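Local coordinates for hypothetical protein Atu0120 (Agrobacterium tumefaciens, PDB 2I6H) that is of unknown function, an almost wholly alpha-helical member of the bacterial DUF924 family that carries bound calcium in the crystal, at residues A29-I34 and D74-G79; L84-L89 and R112-E117. All blocks are in the same frame, centred on the assembly; numbering follows the deposited sequence.

Contact 1. Residues A29-I34 and D74-G79; sequences ALAADI and DGWLEG. With CA (calcium ion), chain C.
Ala31 of helix 29-41 presses its methyl onto the face of the Trp76 indole, and every contact between residues 29-34 and 74-79 is made to this one ring. The methyl stands over the six-membered ring, CB 3.5 Å from its centroid and only 2° off the normal, a CH-pi contact. Ala31 CA also comes close, 3.6 Å from Trp76 CH2, so that the ring lies against the helix backbone as well as the methyl. Two larger side chains meet the rim instead. Leu30 brings CG into the ring plane, 4.0 Å from Trp76 CH2; its CG is turned away from its own backbone N (chi1 -177°), which carries the branch alongside the edge of the indole. Ile34, one turn on from Leu30, sends its terminal methyl CD1 to 3.8 Å from Trp76 CZ3, its chain crossing the indole at about a right angle. The polar end of the tryptophan is held elsewhere: NE1 hydrogen-bonds to Met23 O, at the very start of the modelled chain, which helps to fix the rotation of the indole. Two residues beyond Trp76, the extended side chain of Glu78 points its carboxylate at a calcium ion and binds it through both oxygens, OE1 at 2.5 Å and OE2 at 2.4 Å, with a water as a further ligand. The arrangement is that of a buried tryptophan, borne on a short 3-10 turn (76-78) in the connection between helices 51-69 and 80-97, packing its indole against the first turns of helix 29-41 in an all-helical fold.

Contact 2. Residues L84-L89 and R112-E117; sequences LALMLL and RFFADE
Residues 84-89 and 112-117 run in nearly opposite directions, their N-to-C axes 160° apart and 9.8 Å from each other at closest approach. This is an antiparallel helix-helix packing in the interior of an all-alpha fold, formed by helices 80-97 and 108-120. The backbones draw nearest where Met87 faces Ala115, with CA atoms 7.0 Å apart, and the selenomethionine side chain lies against the alanine here. All four residues that touch are buried, and the contact is wholly apolar.

Leu86 and Phe114 make one half of it. One methyl branch of the leucine, CD1, sits over a face of the phenyl ring, 4.2 Å from the centroid and displaced toward the rim on the CD2 side, giving a CH-pi contact 25° off the normal. Asp74 and Leu77, from the loop before helix 80-97, also touch Phe114.

Met87 makes the other half. Its CB bond does not aim at the neighbouring helix, but the side chain bends toward it: the bend at chi2 brings the selenium to helix 108-120, and the chi3 turn of 100° swings the terminal methyl toward Phe114. Pro138 of helix 137-140 touches both Met87 and Ala115, so the same pair is covered by a third element. The selenium rests 3.7 Å from Ala115 CB, while the methyl CE turns aside, roughly perpendicular to the helix axes, to lie 3.6 Å from Phe114 CB.

From the N terminus, helix 29-41 enters contact 1 with its first turns; the chain then passes through helix 51-69 before residues 74-79 return to close that loop of 39 intervening residues. Contact 2 opens only afterwards, on helix 80-97, and closes a shorter loop when helix 108-120 comes back antiparallel. The two are therefore in series, neither nested nor crossed, yet in space their centres are about 11 Å apart and they touch. Trp76 CZ3 lies 3.7 Å from Ala85 CB, and Ile34 CD1 is 3.7 Å from Leu89 CD1. Helix 80-97 thus packs against both helix 29-41 and helix 108-120 and links the two contacts.

Contact 1. Residues A29-I34 and D74-G79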
loop_
_atom_site.group_PDB
_atom_site.type_symbol
_atom_site.label_atom_id
_atom_site.label_comp_id
_atom_site.label_asym_id
_atom_site.label_seq_id
_atom_site.Cartn_x
_atom_site.Cartn_y
_atom_site.Cartn_z
ATOM N N ALA A 29 -16.630 -1.725 -27.012
ATOM C CA ALA A 29 -16.958 -2.728 -25.996
ATOM C C ALA A 29 -15.707 -3.283 -25.329
ATOM O O ALA A 29 -15.707 -3.510 -24.119
ATOM C CB ALA A 29 -17.775 -3.842 -26.612
ATOM N N LEU A 30 -14.650 -3.515 -26.121
ATOM C CA LEU A 30 -13.418 -4.094 -25.586
ATOM C C LEU A 30 -12.852 -3.231 -24.449
ATOM O O LEU A 30 -12.397 -3.771 -23.433
ATOM C CB LEU A 30 -12.390 -4.253 -26.713
ATOM C CG LEU A 30 -11.046 -4.921 -26.310
ATOM C CD1 LEU A 30 -11.246 -6.371 -25.833
ATOM C CD2 LEU A 30 -10.145 -4.876 -27.542
ATOM N N ALA A 31 -12.837 -1.911 -24.629
ATOM C CA ALA A 31 -12.301 -1.043 -23.562
ATOM C C ALA A 31 -13.132 -1.195 -22.274
ATOM O O ALA A 31 -12.585 -1.321 -21.165
ATOM C CB ALA A 31 -12.258 0.442 -24.031
ATOM N N ALA A 32 -14.447 -1.211 -22.428
ATOM C CA ALA A 32 -15.345 -1.363 -21.275
ATOM C C ALA A 32 -15.160 -2.744 -20.626
ATOM O O ALA A 32 -15.204 -2.875 -19.397
ATOM C CB ALA A 32 -16.800 -1.153 -21.692
ATOM N N ASP A 33 -15.006 -3.766 -21.454
ATOM C CA ASP A 33 -14.703 -5.128 -20.948
ATOM C C ASP A 33 -13.452 -5.150 -20.093
ATOM O O ASP A 33 -13.425 -5.854 -19.080
ATOM C CB ASP A 33 -14.521 -6.150 -22.098
ATOM C CG ASP A 33 -15.823 -6.464 -22.847
ATOM O OD1 ASP A 33 -16.909 -6.084 -22.364
ATOM O OD2 ASP A 33 -15.730 -7.110 -23.930
ATOM N N ILE A 34 -12.384 -4.454 -20.524
ATOM C CA ILE A 34 -11.108 -4.479 -19.785
ATOM C C ILE A 34 -11.348 -3.850 -18.410
ATOM O O ILE A 34 -10.939 -4.397 -17.362
ATOM C CB ILE A 34 -9.986 -3.749 -20.585
ATOM C CG1 ILE A 34 -9.602 -4.614 -21.805
ATOM C CG2 ILE A 34 -8.800 -3.408 -19.686
ATOM C CD1 ILE A 34 -8.880 -3.799 -22.912
ATOM N N ASP A 74 -5.277 4.184 -30.265
ATOM C CA ASP A 74 -4.997 5.542 -29.802
ATOM C C ASP A 74 -6.282 6.322 -29.580
ATOM O O ASP A 74 -6.302 7.252 -28.789
ATOM C CB ASP A 74 -4.125 6.356 -30.791
ATOM C CG ASP A 74 -2.667 5.838 -30.902
ATOM O OD1 ASP A 74 -2.355 4.694 -30.518
ATOM O OD2 ASP A 74 -1.820 6.613 -31.423
ATOM N N GLY A 75 -7.318 5.964 -30.328
ATOM C CA GLY A 75 -8.638 6.568 -30.193
ATOM C C GLY A 75 -9.219 6.446 -28.789
ATOM O O GLY A 75 -10.126 7.204 -28.423
ATOM N N TRP A 76 -8.720 5.487 -28.005
ATOM C CA TRP A 76 -9.198 5.314 -26.618
ATOM C C TRP A 76 -8.823 6.496 -25.727
ATOM O O TRP A 76 -9.385 6.679 -24.638
ATOM C CB TRP A 76 -8.675 3.988 -26.019
ATOM C CG TRP A 76 -9.305 2.770 -26.638
ATOM C CD1 TRP A 76 -10.061 2.712 -27.801
ATOM C CD2 TRP A 76 -9.218 1.430 -26.149
ATOM N NE1 TRP A 76 -10.436 1.393 -28.061
ATOM C CE2 TRP A 76 -9.940 0.590 -27.058
ATOM C CE3 TRP A 76 -8.602 0.845 -25.037
ATOM C CZ2 TRP A 76 -10.051 -0.795 -26.871
ATOM C CZ3 TRP A 76 -8.728 -0.560 -24.856
ATOM C CH2 TRP A 76 -9.455 -1.346 -25.766
ATOM N N LEU A 77 -7.859 7.298 -26.180
ATOM C CA LEU A 77 -7.532 8.526 -25.438
ATOM C C LEU A 77 -8.743 9.480 -25.349
ATOM O O LEU A 77 -8.767 10.380 -24.508
ATOM C CB LEU A 77 -6.327 9.240 -26.068
ATOM C CG LEU A 77 -4.970 8.537 -25.811
ATOM C CD1 LEU A 77 -3.895 9.173 -26.714
ATOM C CD2 LEU A 77 -4.563 8.566 -24.283
ATOM N N GLU A 78 -9.739 9.286 -26.221
ATOM C CA GLU A 78 -10.917 10.173 -26.186
ATOM C C GLU A 78 -11.774 10.033 -24.898
ATOM O O GLU A 78 -12.462 11.004 -24.496
ATOM C CB GLU A 78 -11.768 9.943 -27.444
ATOM C CG GLU A 78 -12.961 10.855 -27.489
ATOM C CD GLU A 78 -13.803 10.715 -28.778
ATOM O OE1 GLU A 78 -13.390 10.071 -29.760
ATOM O OE2 GLU A 78 -14.920 11.287 -28.779
ATOM N N GLY A 79 -11.754 8.845 -24.272
ATOM C CA GLY A 79 -12.627 8.537 -23.112
ATOM C C GLY A 79 -11.806 8.308 -21.843
ATOM O O GLY A 79 -10.673 7.820 -21.917
HETATM CA CA CA C . -15.583 10.456 -30.971
HETATM O O HOH W 1 -16.255 8.368 -29.806
#

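Contact 2. Residues L84-L89 and R112-E117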
loop_
_atom_site.group_PDB
_atom_site.type_symbol
_atom_site.label_atom_id
_atom_site.label_comp_id
_atom_site.label_asym_id
_atom_site.label_seq_id
_atom_site.Cartn_x
_atom_site.Cartn_y
_atom_site.Cartn_z
ATOM N N LEU A 84 -8.105 4.630 -19.149
ATOM C CA LEU A 84 -7.770 3.680 -18.073
ATOM C C LEU A 84 -7.440 2.287 -18.653
ATOM O O LEU A 84 -6.466 1.647 -18.248
ATOM C CB LEU A 84 -8.937 3.584 -17.041
ATOM C CG LEU A 84 -8.779 2.527 -15.914
ATOM C CD1 LEU A 84 -7.433 2.745 -15.161
ATOM C CD2 LEU A 84 -9.969 2.534 -14.933
ATOM N N ALA A 85 -8.275 1.790 -19.577
ATOM C CA ALA A 85 -8.005 0.521 -20.245
ATOM C C ALA A 85 -6.611 0.509 -20.898
ATOM O O ALA A 85 -5.912 -0.516 -20.826
ATOM C CB ALA A 85 -9.089 0.198 -21.286
ATOM N N LEU A 86 -6.236 1.607 -21.565
ATOM C CA LEU A 86 -4.872 1.719 -22.121
ATOM C C LEU A 86 -3.790 1.522 -21.036
ATOM O O LEU A 86 -2.801 0.814 -21.276
ATOM C CB LEU A 86 -4.662 3.051 -22.827
ATOM C CG LEU A 86 -5.422 3.241 -24.150
ATOM C CD1 LEU A 86 -5.133 4.649 -24.683
ATOM C CD2 LEU A 86 -5.008 2.137 -25.200
HETATM N N MSE A 87 -3.976 2.140 -19.872
HETATM C CA MSE A 87 -3.010 2.022 -18.776
HETATM C C MSE A 87 -2.902 0.542 -18.367
HETATM O O MSE A 87 -1.796 -0.001 -18.172
HETATM C CB MSE A 87 -3.473 2.804 -17.534
HETATM C CG MSE A 87 -3.721 4.246 -17.708
HETATM SE SE MSE A 87 -2.051 5.194 -18.274
HETATM C CE MSE A 87 -2.439 5.293 -20.149
ATOM N N LEU A 88 -4.055 -0.109 -18.263
ATOM C CA LEU A 88 -4.127 -1.504 -17.808
ATOM C C LEU A 88 -3.459 -2.410 -18.824
ATOM O O LEU A 88 -2.718 -3.346 -18.461
ATOM C CB LEU A 88 -5.575 -1.898 -17.580
ATOM C CG LEU A 88 -6.231 -1.101 -16.456
ATOM C CD1 LEU A 88 -7.695 -1.581 -16.354
ATOM C CD2 LEU A 88 -5.498 -1.238 -15.116
ATOM N N LEU A 89 -3.653 -2.122 -20.106
ATOM C CA LEU A 89 -2.979 -2.929 -21.143
ATOM C C LEU A 89 -1.461 -2.694 -21.275
ATOM O O LEU A 89 -0.701 -3.637 -21.594
ATOM C CB LEU A 89 -3.608 -2.619 -22.486
ATOM C CG LEU A 89 -5.056 -3.112 -22.642
ATOM C CD1 LEU A 89 -5.558 -2.626 -23.986
ATOM C CD2 LEU A 89 -5.103 -4.696 -22.560
ATOM N N ARG A 112 3.583 5.715 -20.623
ATOM C CA ARG A 112 3.889 7.021 -20.048
ATOM C C ARG A 112 3.385 8.135 -20.948
ATOM O O ARG A 112 2.830 9.140 -20.482
ATOM C CB ARG A 112 5.386 7.183 -19.940
ATOM C CG ARG A 112 5.969 6.504 -18.774
ATOM C CD ARG A 112 7.196 7.280 -18.347
ATOM N NE ARG A 112 8.224 7.309 -19.382
ATOM C CZ ARG A 112 8.881 6.236 -19.811
ATOM N NH1 ARG A 112 8.594 5.048 -19.321
ATOM N NH2 ARG A 112 9.815 6.349 -20.750
ATOM N N PHE A 113 3.597 7.959 -22.256
ATOM C CA PHE A 113 3.179 8.934 -23.257
ATOM C C PHE A 113 1.639 9.066 -23.178
ATOM O O PHE A 113 1.067 10.192 -23.130
ATOM C CB PHE A 113 3.605 8.429 -24.649
ATOM C CG PHE A 113 3.047 9.236 -25.770
ATOM C CD1 PHE A 113 3.525 10.526 -26.020
ATOM C CD2 PHE A 113 2.001 8.754 -26.528
ATOM C CE1 PHE A 113 2.975 11.305 -27.080
ATOM C CE2 PHE A 113 1.446 9.507 -27.580
ATOM C CZ PHE A 113 1.931 10.797 -27.844
ATOM N N PHE A 114 0.958 7.919 -23.131
ATOM C CA PHE A 114 -0.487 7.940 -22.988
ATOM C C PHE A 114 -0.968 8.461 -21.635
ATOM O O PHE A 114 -1.982 9.165 -21.589
ATOM C CB PHE A 114 -1.070 6.562 -23.209
ATOM C CG PHE A 114 -1.149 6.133 -24.677
ATOM C CD1 PHE A 114 -1.119 7.027 -25.747
ATOM C CD2 PHE A 114 -1.283 4.774 -24.951
ATOM C CE1 PHE A 114 -1.208 6.528 -27.125
ATOM C CE2 PHE A 114 -1.395 4.290 -26.280
ATOM C CZ PHE A 114 -1.387 5.184 -27.357
ATOM N N ALA A 115 -0.266 8.124 -20.546
ATOM C CA ALA A 115 -0.648 8.637 -19.199
ATOM C C ALA A 115 -0.623 10.178 -19.199
ATOM O O ALA A 115 -1.571 10.839 -18.754
ATOM C CB ALA A 115 0.276 8.097 -18.094
ATOM N N ASP A 116 0.458 10.726 -19.732
ATOM C CA ASP A 116 0.582 12.190 -19.876
ATOM C C ASP A 116 -0.627 12.801 -20.629
ATOM O O ASP A 116 -1.255 13.801 -20.177
ATOM C CB ASP A 116 1.879 12.520 -20.626
ATOM C CG ASP A 116 2.041 14.046 -20.856
ATOM O OD1 ASP A 116 2.225 14.808 -19.870
ATOM O OD2 ASP A 116 1.910 14.463 -22.035
ATOM N N GLU A 117 -0.957 12.192 -21.760
ATOM C CA GLU A 117 -2.070 12.672 -22.588
ATOM C C GLU A 117 -3.419 12.551 -21.852
ATOM O O GLU A 117 -4.240 13.476 -21.881
ATOM C CB GLU A 117 -2.112 11.974 -23.952
ATOM C CG GLU A 117 -3.236 12.515 -24.864
ATOM C CD GLU A 117 -3.195 14.050 -25.092
ATOM O OE1 GLU A 117 -2.108 14.686 -24.966
ATOM O OE2 GLU A 117 -4.286 14.596 -25.405
#